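Local coordinates for protein proteophosphoglycan (Silicibacter pomeroyi DSS-3, PDB 2RE3) that is of unknown function but belongs to the DUF1285 family, whose fold is built from repeated structural motifs, and is possibly involved in signal transduction, at residues 41-47 / 87-93; 18-24 / 66-70; 169-174 / 186-191. All blocks are in the same frame, centred on the assembly; numbering follows the deposited sequence. Where two conformers were deposited one is given.

Interaction 1. Residues 41-47 / 87-93; sequences IDMRIAR and VGIRVDD
Ile89 sits at the middle of the apolar side of this strand pair. With chi1 at 67° its CG2 reaches Met43 CB at 3.8 Å and Ile41 CG1 at 4.1 Å, while its CD1 meets CD1 of Ile45 (m, t) at 3.6 Å. The patch runs on at either end: Ile41 CD1 to Val87 CG2 is 3.9 Å, Ile45 CD1 to Val91 CG2 4.0 Å. Leu80 and Phe78 of strand 77-81 pack against it. Strands 43-45 and 87-91 run parallel, their axes 4.6 Å apart at closest approach and inclined at 37°, with Arg44 bridging Arg90 and Ile45 bridging Val91. They are the two central, parallel neighbours of a six-stranded mixed sheet, probably one copy of the family's repeated motif. Hydrogen bonds alternate from Arg90 N to Met43 O (2.9 Å), Ile45 N to Arg90 O (3.0 Å) and Asp92 N to Ile45 O (3.2 Å). Before them, an inverse gamma turn centred on Asp42 breaks the strand, and Ile41 N bonds Gly88 O at 3.0 Å. Arg44 and Arg90 point to the other face; their salt bridges are Arg44 NH1 to Asp92 OD2 (2.9 Å) and Asp42 OD1 to Arg90 NH2 (2.8 Å). Past the strand ends, Arg47 NE pairs with Asp93 OD2 (2.9 Å), and Asp93 OD1 bonds Tyr144 OH. A water links Arg47 N and Asp92 OD2, 2.7 Å from each.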
loop_
_atom_site.group_PDB
_atom_site.type_symbol
_atom_site.label_atom_id
_atom_site.label_comp_id
_atom_site.label_asym_id
_atom_site.label_seq_id
_atom_site.Cartn_x
_atom_site.Cartn_y
_atom_site.Cartn_z
ATOM N N ILE A 41 -12.829 12.527 -8.703
ATOM C CA ILE A 41 -11.943 13.250 -9.613
ATOM C C ILE A 41 -11.320 12.240 -10.546
ATOM O O ILE A 41 -11.345 11.050 -10.288
ATOM C CB ILE A 41 -10.863 14.081 -8.881
ATOM C CG1 ILE A 41 -10.067 13.224 -7.888
ATOM C CG2 ILE A 41 -11.507 15.288 -8.161
ATOM C CD1 ILE A 41 -8.974 14.013 -7.212
ATOM N N ASP A 42 -10.767 12.708 -11.648
ATOM C CA ASP A 42 -10.174 11.804 -12.614
ATOM C C ASP A 42 -8.731 11.493 -12.163
ATOM O O ASP A 42 -7.723 11.920 -12.761
ATOM C CB ASP A 42 -10.259 12.405 -14.022
ATOM C CG ASP A 42 -10.057 11.373 -15.115
ATOM O OD1 ASP A 42 -9.443 10.305 -14.854
ATOM O OD2 ASP A 42 -10.519 11.640 -16.253
HETATM N N MSE A 43 -8.658 10.718 -11.100
HETATM C CA MSE A 43 -7.398 10.311 -10.547
HETATM C C MSE A 43 -7.399 8.792 -10.392
HETATM O O MSE A 43 -8.367 8.216 -9.896
HETATM C CB MSE A 43 -7.162 11.002 -9.188
HETATM C CG MSE A 43 -5.731 10.900 -8.646
HETATM SE SE MSE A 43 -4.490 12.053 -9.625
HETATM C CE MSE A 43 -4.555 13.571 -8.449
ATOM N N ARG A 44 -6.288 8.170 -10.780
ATOM C CA ARG A 44 -6.137 6.734 -10.731
ATOM C C ARG A 44 -4.731 6.431 -10.264
ATOM O O ARG A 44 -3.794 6.957 -10.841
ATOM C CB ARG A 44 -6.329 6.157 -12.115
ATOM C CG ARG A 44 -5.994 4.694 -12.232
ATOM C CD ARG A 44 -6.549 4.107 -13.539
ATOM N NE ARG A 44 -5.826 4.630 -14.690
ATOM C CZ ARG A 44 -4.668 4.147 -15.139
ATOM N NH1 ARG A 44 -4.102 3.103 -14.566
ATOM N NH2 ARG A 44 -4.076 4.706 -16.189
ATOM N N ILE A 45 -4.597 5.612 -9.217
ATOM C CA ILE A 45 -3.314 5.077 -8.784
ATOM C C ILE A 45 -3.100 3.742 -9.465
ATOM O O ILE A 45 -3.753 2.735 -9.129
ATOM C CB ILE A 45 -3.263 4.860 -7.260
ATOM C CG1 ILE A 45 -3.644 6.164 -6.526
ATOM C CG2 ILE A 45 -1.876 4.379 -6.842
ATOM C CD1 ILE A 45 -3.666 6.061 -5.017
ATOM N N ALA A 46 -2.204 3.720 -10.440
ATOM C CA ALA A 46 -1.923 2.458 -11.151
ATOM C C ALA A 46 -1.285 1.433 -10.210
ATOM O O ALA A 46 -0.739 1.781 -9.173
ATOM C CB ALA A 46 -1.034 2.681 -12.382
ATOM N N ARG A 47 -1.373 0.175 -10.610
ATOM C CA ARG A 47 -0.773 -0.971 -9.915
ATOM C C ARG A 47 0.707 -0.793 -9.565
ATOM O O ARG A 47 1.196 -1.369 -8.589
ATOM C CB ARG A 47 -0.913 -2.199 -10.820
ATOM C CG ARG A 47 -0.701 -3.503 -10.128
ATOM C CD ARG A 47 -1.375 -4.674 -10.889
ATOM N NE ARG A 47 -1.521 -5.851 -10.026
ATOM C CZ ARG A 47 -0.518 -6.661 -9.656
ATOM N NH1 ARG A 47 0.733 -6.444 -10.081
ATOM N NH2 ARG A 47 -0.768 -7.709 -8.858
ATOM N N VAL A 87 -12.998 13.618 -1.916
ATOM C CA VAL A 87 -13.163 13.223 -3.291
ATOM C C VAL A 87 -12.764 11.781 -3.525
ATOM O O VAL A 87 -11.810 11.263 -2.931
ATOM C CB VAL A 87 -12.369 14.130 -4.228
ATOM C CG1 VAL A 87 -12.965 15.524 -4.228
ATOM C CG2 VAL A 87 -10.892 14.158 -3.857
ATOM N N GLY A 88 -13.491 11.129 -4.418
ATOM C CA GLY A 88 -13.209 9.747 -4.772
ATOM C C GLY A 88 -12.090 9.589 -5.807
ATOM O O GLY A 88 -12.053 10.330 -6.783
ATOM N N ILE A 89 -11.174 8.634 -5.578
ATOM C CA ILE A 89 -10.196 8.252 -6.597
ATOM C C ILE A 89 -10.316 6.779 -6.936
ATOM O O ILE A 89 -10.955 6.027 -6.232
ATOM C CB ILE A 89 -8.727 8.591 -6.209
ATOM C CG1 ILE A 89 -8.252 7.765 -5.039
ATOM C CG2 ILE A 89 -8.599 10.029 -5.832
ATOM C CD1 ILE A 89 -6.771 7.811 -4.924
ATOM N N ARG A 90 -9.699 6.397 -8.043
ATOM C CA ARG A 90 -9.717 5.049 -8.552
ATOM C C ARG A 90 -8.403 4.434 -8.167
ATOM O O ARG A 90 -7.366 5.053 -8.354
ATOM C CB ARG A 90 -9.805 5.064 -10.079
ATOM C CG ARG A 90 -11.167 4.725 -10.660
ATOM C CD ARG A 90 -11.112 4.670 -12.210
ATOM N NE ARG A 90 -10.974 6.037 -12.699
ATOM C CZ ARG A 90 -10.276 6.425 -13.759
ATOM N NH1 ARG A 90 -9.624 5.552 -14.513
ATOM N NH2 ARG A 90 -10.232 7.711 -14.059
ATOM N N VAL A 91 -8.426 3.214 -7.652
ATOM C CA VAL A 91 -7.184 2.523 -7.354
ATOM C C VAL A 91 -7.255 1.160 -8.013
ATOM O O VAL A 91 -8.165 0.388 -7.744
ATOM C CB VAL A 91 -6.939 2.378 -5.843
ATOM C CG1 VAL A 91 -5.645 1.634 -5.608
ATOM C CG2 VAL A 91 -6.942 3.756 -5.157
ATOM N N ASP A 92 -6.306 0.891 -8.901
ATOM C CA ASP A 92 -6.370 -0.290 -9.718
ATOM C C ASP A 92 -6.206 -1.489 -8.845
ATOM O O ASP A 92 -6.964 -2.425 -8.964
ATOM C CB ASP A 92 -5.291 -0.275 -10.797
ATOM C CG ASP A 92 -5.666 0.612 -11.965
ATOM O OD1 ASP A 92 -6.828 1.069 -12.011
ATOM O OD2 ASP A 92 -4.789 0.860 -12.822
ATOM N N ASP A 93 -5.219 -1.431 -7.958
ATOM C CA ASP A 93 -4.899 -2.529 -7.069
ATOM C C ASP A 93 -4.714 -2.015 -5.624
ATOM O O ASP A 93 -5.691 -1.880 -4.906
ATOM C CB ASP A 93 -3.666 -3.263 -7.605
ATOM C CG ASP A 93 -3.459 -4.612 -6.962
ATOM O OD1 ASP A 93 -4.230 -4.976 -6.068
ATOM O OD2 ASP A 93 -2.526 -5.324 -7.367
HETATM O O HOH W 1 -12.419 8.550 -9.190
HETATM O O HOH W 2 -3.219 0.463 -7.726
HETATM O O HOH W 3 -2.311 -0.254 -13.118
#

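Interaction 2. Residues 18-24 / 66-70; sequences SARAIKS and LFSSI
Leu66, Ile22 and Phe67 carry this contact, a largely apolar junction with no hydrogen bond between the segments. Ile22 is the first residue to leave helical angles after helix 15-21 (phi/psi -84/142), so the chain swings into an extended run through Ser24 and the CA-CB bond of Ile22 points at residues 66-70. In its m, t rotamer, Ile22 puts CD1 3.6 Å from Phe67 CE1 and 3.9 Å from Ile70 CD1, while its CG2 lies 4.1 Å from Leu66 CD1. Leu66 (t, p), near the end of helix 61-68, spans the bend: its CD2 is 3.2 Å from Ala19 O and 4.1 Å from Ala19 CB, and its CD1 meets Ser24 OG at 3.3 Å. Phe67 has a sideways CA-CB bond, and chi1 at -76° lays its ring against helix 15-21, where CZ reaches Ala19 CB at 3.9 Å and Ser18 CB stands at the ring edge, 4.4 Å from CE1. The nearest CA pairs are Ser24-Leu66 at 6.5 Å and Ala19-Phe67 at 7.2 Å. Ser69 OG bonds Leu66 O at 2.6 Å and lies 3.4 Å from Ser24 CB. A bound glycerol, probably from the crystallisation liquor, is hydrogen-bonded to Lys23 O and lies about 4 Å from the side chain of Ile22. The contact joins helix 15-21 to helix 61-68, whose Phe67 also packs on Trp51 of strand 51-53 and Leu80 of strand 77-81.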
loop_
_atom_site.group_PDB
_atom_site.type_symbol
_atom_site.label_atom_id
_atom_site.label_comp_id
_atom_site.label_asym_id
_atom_site.label_seq_id
_atom_site.Cartn_x
_atom_site.Cartn_y
_atom_site.Cartn_z
ATOM N N SER A 18 -5.349 22.367 -5.852
ATOM C CA SER A 18 -5.699 21.541 -4.717
ATOM C C SER A 18 -4.487 21.182 -3.903
ATOM O O SER A 18 -4.552 21.197 -2.681
ATOM C CB SER A 18 -6.387 20.272 -5.182
ATOM O OG SER A 18 -7.577 20.615 -5.836
ATOM N N ALA A 19 -3.392 20.857 -4.591
ATOM C CA ALA A 19 -2.115 20.567 -3.936
ATOM C C ALA A 19 -1.570 21.781 -3.124
ATOM O O ALA A 19 -0.916 21.613 -2.095
ATOM C CB ALA A 19 -1.087 20.095 -4.974
ATOM N N ARG A 20 -1.843 22.990 -3.598
ATOM C CA ARG A 20 -1.426 24.184 -2.906
ATOM C C ARG A 20 -2.261 24.411 -1.643
ATOM O O ARG A 20 -1.768 24.952 -0.666
ATOM C CB ARG A 20 -1.476 25.396 -3.848
ATOM C CG ARG A 20 -0.306 25.447 -4.856
ATOM C CD ARG A 20 -0.229 26.776 -5.606
ATOM N NE ARG A 20 -1.397 27.096 -6.450
ATOM C CZ ARG A 20 -1.543 26.750 -7.737
ATOM N NH1 ARG A 20 -0.592 26.069 -8.372
ATOM N NH2 ARG A 20 -2.643 27.116 -8.409
ATOM N N ALA A 21 -3.515 23.966 -1.655
ATOM C CA ALA A 21 -4.392 24.062 -0.465
ATOM C C ALA A 21 -4.006 23.074 0.651
ATOM O O ALA A 21 -4.285 23.330 1.813
ATOM C CB ALA A 21 -5.832 23.864 -0.858
ATOM N N ILE A 22 -3.377 21.954 0.306
ATOM C CA ILE A 22 -2.947 20.982 1.309
ATOM C C ILE A 22 -1.588 21.369 1.902
ATOM O O ILE A 22 -0.707 21.884 1.218
ATOM C CB ILE A 22 -2.767 19.554 0.724
ATOM C CG1 ILE A 22 -3.959 19.113 -0.109
ATOM C CG2 ILE A 22 -2.567 18.516 1.844
ATOM C CD1 ILE A 22 -3.628 17.988 -1.014
ATOM N N LYS A 23 -1.415 21.159 3.194
ATOM C CA LYS A 23 -0.065 21.084 3.767
ATOM C C LYS A 23 -0.042 19.855 4.658
ATOM O O LYS A 23 -1.028 19.520 5.318
ATOM C CB LYS A 23 0.335 22.355 4.544
ATOM C CG LYS A 23 0.532 23.629 3.682
ATOM C CD LYS A 23 1.826 23.605 2.887
ATOM C CE LYS A 23 1.923 24.820 1.977
ATOM N NZ LYS A 23 0.964 24.762 0.860
ATOM N N SER A 24 1.073 19.153 4.631
ATOM C CA SER A 24 1.195 17.959 5.406
ATOM C C SER A 24 2.616 17.840 5.879
ATOM O O SER A 24 3.550 18.038 5.107
ATOM C CB SER A 24 0.861 16.749 4.557
ATOM O OG SER A 24 1.911 16.484 3.649
ATOM N N LEU A 66 2.169 14.183 -1.061
ATOM C CA LEU A 66 1.230 15.115 -0.478
ATOM C C LEU A 66 -0.195 14.570 -0.573
ATOM O O LEU A 66 -0.890 14.479 0.442
ATOM C CB LEU A 66 1.358 16.479 -1.191
ATOM C CG LEU A 66 0.710 17.705 -0.556
ATOM C CD1 LEU A 66 1.399 18.006 0.782
ATOM C CD2 LEU A 66 0.779 18.952 -1.496
ATOM N N PHE A 67 -0.628 14.162 -1.767
ATOM C CA PHE A 67 -1.976 13.624 -1.900
ATOM C C PHE A 67 -2.089 12.301 -1.162
ATOM O O PHE A 67 -3.149 11.964 -0.676
ATOM C CB PHE A 67 -2.385 13.421 -3.367
ATOM C CG PHE A 67 -2.749 14.673 -4.078
ATOM C CD1 PHE A 67 -3.779 15.468 -3.629
ATOM C CD2 PHE A 67 -2.086 15.050 -5.232
ATOM C CE1 PHE A 67 -4.121 16.626 -4.296
ATOM C CE2 PHE A 67 -2.431 16.202 -5.899
ATOM C CZ PHE A 67 -3.455 16.985 -5.416
ATOM N N SER A 68 -1.010 11.533 -1.118
ATOM C CA SER A 68 -1.041 10.219 -0.483
ATOM C C SER A 68 -1.248 10.374 1.011
ATOM O O SER A 68 -1.809 9.488 1.637
ATOM C CB SER A 68 0.256 9.434 -0.741
ATOM O OG SER A 68 0.285 8.916 -2.069
ATOM N N SER A 69 -0.779 11.493 1.579
ATOM C CA SER A 69 -0.974 11.758 3.000
ATOM C C SER A 69 -2.470 11.863 3.384
ATOM O O SER A 69 -2.805 11.694 4.557
ATOM C CB SER A 69 -0.225 13.016 3.453
ATOM O OG SER A 69 -0.850 14.242 3.047
ATOM N N ILE A 70 -3.349 12.136 2.417
ATOM C CA ILE A 70 -4.775 12.308 2.762
ATOM C C ILE A 70 -5.660 11.195 2.185
ATOM O O ILE A 70 -6.870 11.361 2.012
ATOM C CB ILE A 70 -5.302 13.725 2.397
ATOM C CG1 ILE A 70 -5.078 14.048 0.899
ATOM C CG2 ILE A 70 -4.663 14.747 3.354
ATOM C CD1 ILE A 70 -5.929 15.206 0.366
#

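Interaction 3. Residues 169-174 / 186-191; sequences IEDGWF and MTVEEL
A beta hairpin with a type I' turn from Glu170 to Trp173 meets the start of the C-terminal helix 188-192. The turn closes with Glu170 N to Trp173 O (3.1 Å) and Trp173 N to Glu170 O (3.2 Å); Asp171 (45/50) and Gly172 (99/-6) take its positive-phi corners. Phe174 and Met186 form an antiparallel hydrogen-bonded pair: Phe174 N gives to Met186 O at 2.8 Å, and Met186 N to Phe174 O at 3.2 Å. Trp173 and Thr187 are a non-hydrogen-bonded pair, CA atoms 4.4 Å apart, and Val188 N bonds Gly172 O at 2.9 Å. A capping box serves two amides at the helix start: Glu190 N reaches Thr187 OG1 and Thr187 N reaches Glu190 OE1, both at 3.0 Å. Glu170 OE2 makes a salt bridge to Arg108 and accepts from Trp177 NE1. On the face carrying Phe174 and Met186, Phe174 (chi1 175°) packs CD2 3.7 Å from Met186 CE, while SE of this selenomethionine makes an oblique Met-aromatic contact, 5.4 Å from the Phe174 ring centroid. Met164 packs on Phe174 and Leu191. Thr187 CG2 lies over the Trp173 six-membered ring (4.0 Å from its centroid) and Leu191 CD1 over the Phe174 ring (3.9 Å from its centroid).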
loop_
_atom_site.group_PDB
_atom_site.type_symbol
_atom_site.label_atom_id
_atom_site.label_comp_id
_atom_site.label_asym_id
_atom_site.label_seq_id
_atom_site.Cartn_x
_atom_site.Cartn_y
_atom_site.Cartn_z
ATOM N N ILE A 169 8.742 -22.582 6.410
ATOM C CA ILE A 169 7.598 -23.499 6.375
ATOM C C ILE A 169 7.084 -23.795 7.782
ATOM O O ILE A 169 7.851 -24.190 8.681
ATOM C CB ILE A 169 7.966 -24.814 5.663
ATOM C CG1 ILE A 169 8.061 -24.562 4.161
ATOM C CG2 ILE A 169 6.957 -25.943 5.976
ATOM C CD1 ILE A 169 8.812 -25.630 3.435
ATOM N N GLU A 170 5.780 -23.584 7.966
ATOM C CA GLU A 170 5.069 -23.967 9.188
ATOM C C GLU A 170 3.737 -24.572 8.797
ATOM O O GLU A 170 2.966 -23.949 8.069
ATOM C CB GLU A 170 4.816 -22.754 10.085
ATOM C CG GLU A 170 6.031 -21.892 10.375
ATOM C CD GLU A 170 7.066 -22.562 11.263
ATOM O OE1 GLU A 170 6.766 -23.641 11.823
ATOM O OE2 GLU A 170 8.180 -21.999 11.390
ATOM N N ASP A 171 3.505 -25.800 9.269
ATOM C CA ASP A 171 2.227 -26.515 9.151
ATOM C C ASP A 171 1.623 -26.424 7.775
ATOM O O ASP A 171 0.469 -26.081 7.637
ATOM C CB ASP A 171 1.253 -26.029 10.236
ATOM C CG ASP A 171 1.888 -26.092 11.633
ATOM O OD1 ASP A 171 2.523 -27.128 11.944
ATOM O OD2 ASP A 171 1.800 -25.110 12.395
ATOM N N GLY A 172 2.427 -26.729 6.760
ATOM C CA GLY A 172 1.936 -26.949 5.401
ATOM C C GLY A 172 2.068 -25.774 4.471
ATOM O O GLY A 172 1.793 -25.895 3.270
ATOM N N TRP A 173 2.488 -24.633 5.021
ATOM C CA TRP A 173 2.480 -23.378 4.288
ATOM C C TRP A 173 3.871 -22.790 4.261
ATOM O O TRP A 173 4.566 -22.797 5.276
ATOM C CB TRP A 173 1.522 -22.355 4.944
ATOM C CG TRP A 173 0.078 -22.735 4.853
ATOM C CD1 TRP A 173 -0.616 -23.512 5.731
ATOM C CD2 TRP A 173 -0.836 -22.398 3.801
ATOM N NE1 TRP A 173 -1.901 -23.678 5.293
ATOM C CE2 TRP A 173 -2.066 -23.008 4.108
ATOM C CE3 TRP A 173 -0.724 -21.666 2.615
ATOM C CZ2 TRP A 173 -3.198 -22.890 3.278
ATOM C CZ3 TRP A 173 -1.845 -21.531 1.788
ATOM C CH2 TRP A 173 -3.072 -22.139 2.130
ATOM N N PHE A 174 4.251 -22.255 3.098
ATOM C CA PHE A 174 5.429 -21.428 2.967
ATOM C C PHE A 174 5.040 -19.997 3.246
ATOM O O PHE A 174 4.047 -19.527 2.742
ATOM C CB PHE A 174 5.996 -21.539 1.561
ATOM C CG PHE A 174 7.136 -20.621 1.315
ATOM C CD1 PHE A 174 8.429 -21.009 1.627
ATOM C CD2 PHE A 174 6.913 -19.350 0.812
ATOM C CE1 PHE A 174 9.486 -20.149 1.445
ATOM C CE2 PHE A 174 7.959 -18.489 0.603
ATOM C CZ PHE A 174 9.267 -18.894 0.918
HETATM N N MSE A 186 1.699 -19.328 0.512
HETATM C CA MSE A 186 1.319 -20.348 -0.470
HETATM C C MSE A 186 1.558 -21.719 0.163
HETATM O O MSE A 186 2.294 -21.835 1.130
HETATM C CB MSE A 186 2.129 -20.174 -1.768
HETATM C CG MSE A 186 3.473 -20.936 -1.792
HETATM SE SE MSE A 186 4.846 -20.281 -3.022
HETATM C CE MSE A 186 4.999 -18.523 -2.187
ATOM N N THR A 187 0.945 -22.761 -0.391
ATOM C CA THR A 187 1.090 -24.114 0.151
ATOM C C THR A 187 2.493 -24.620 -0.138
ATOM O O THR A 187 3.175 -24.122 -1.042
ATOM C CB THR A 187 0.045 -25.113 -0.439
ATOM O OG1 THR A 187 0.336 -25.388 -1.819
ATOM C CG2 THR A 187 -1.386 -24.589 -0.294
ATOM N N VAL A 188 2.933 -25.602 0.639
ATOM C CA VAL A 188 4.206 -26.277 0.370
ATOM C C VAL A 188 4.225 -26.809 -1.067
ATOM O O VAL A 188 5.164 -26.542 -1.815
ATOM C CB VAL A 188 4.501 -27.390 1.422
ATOM C CG1 VAL A 188 5.551 -28.360 0.925
ATOM C CG2 VAL A 188 4.943 -26.744 2.724
ATOM N N GLU A 189 3.188 -27.573 -1.414
ATOM C CA GLU A 189 2.924 -28.043 -2.787
ATOM C C GLU A 189 3.259 -26.983 -3.834
ATOM O O GLU A 189 3.957 -27.250 -4.815
ATOM C CB GLU A 189 1.438 -28.419 -2.893
ATOM C CG GLU A 189 0.797 -28.278 -4.274
ATOM C CD GLU A 189 1.141 -29.412 -5.182
ATOM O OE1 GLU A 189 1.167 -30.551 -4.685
ATOM O OE2 GLU A 189 1.373 -29.171 -6.382
ATOM N N GLU A 190 2.733 -25.782 -3.598
ATOM C CA GLU A 190 2.915 -24.632 -4.492
ATOM C C GLU A 190 4.385 -24.211 -4.537
ATOM O O GLU A 190 4.968 -24.093 -5.630
ATOM C CB GLU A 190 2.021 -23.442 -4.084
ATOM C CG GLU A 190 0.643 -23.369 -4.813
ATOM C CD GLU A 190 -0.489 -22.705 -3.983
ATOM O OE1 GLU A 190 -0.223 -21.963 -3.000
ATOM O OE2 GLU A 190 -1.665 -22.948 -4.339
ATOM N N LEU A 191 4.989 -23.997 -3.366
ATOM C CA LEU A 191 6.419 -23.659 -3.320
ATOM C C LEU A 191 7.252 -24.683 -4.135
ATOM O O LEU A 191 8.155 -24.288 -4.889
ATOM C CB LEU A 191 6.934 -23.563 -1.873
ATOM C CG LEU A 191 8.458 -23.439 -1.692
ATOM C CD1 LEU A 191 8.956 -22.020 -1.915
ATOM C CD2 LEU A 191 8.863 -23.935 -0.317
#

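Interactions 1 and 2 belong to the N-terminal half and cross along the chain: 18-24 precedes 41-47, and 66-70 comes before 87-93. Their centres are 16 Å apart, and they touch where Met43 CE packs 4.2 Å from Phe67 CE2, so the first six-stranded sheet and helix 61-68 pack directly on each other where the two contacts meet. Interaction 3 comes last, on the opposite side of the chain's centre, about 34 Å from interaction 1 and 43 Å from interaction 2, centre to centre. Between them lies a second six-stranded sheet with the same 3-2-1-6-5-4 strand order, consistent with a repeated motif; the three-stranded hairpin sheet and final helix close the elongated molecule.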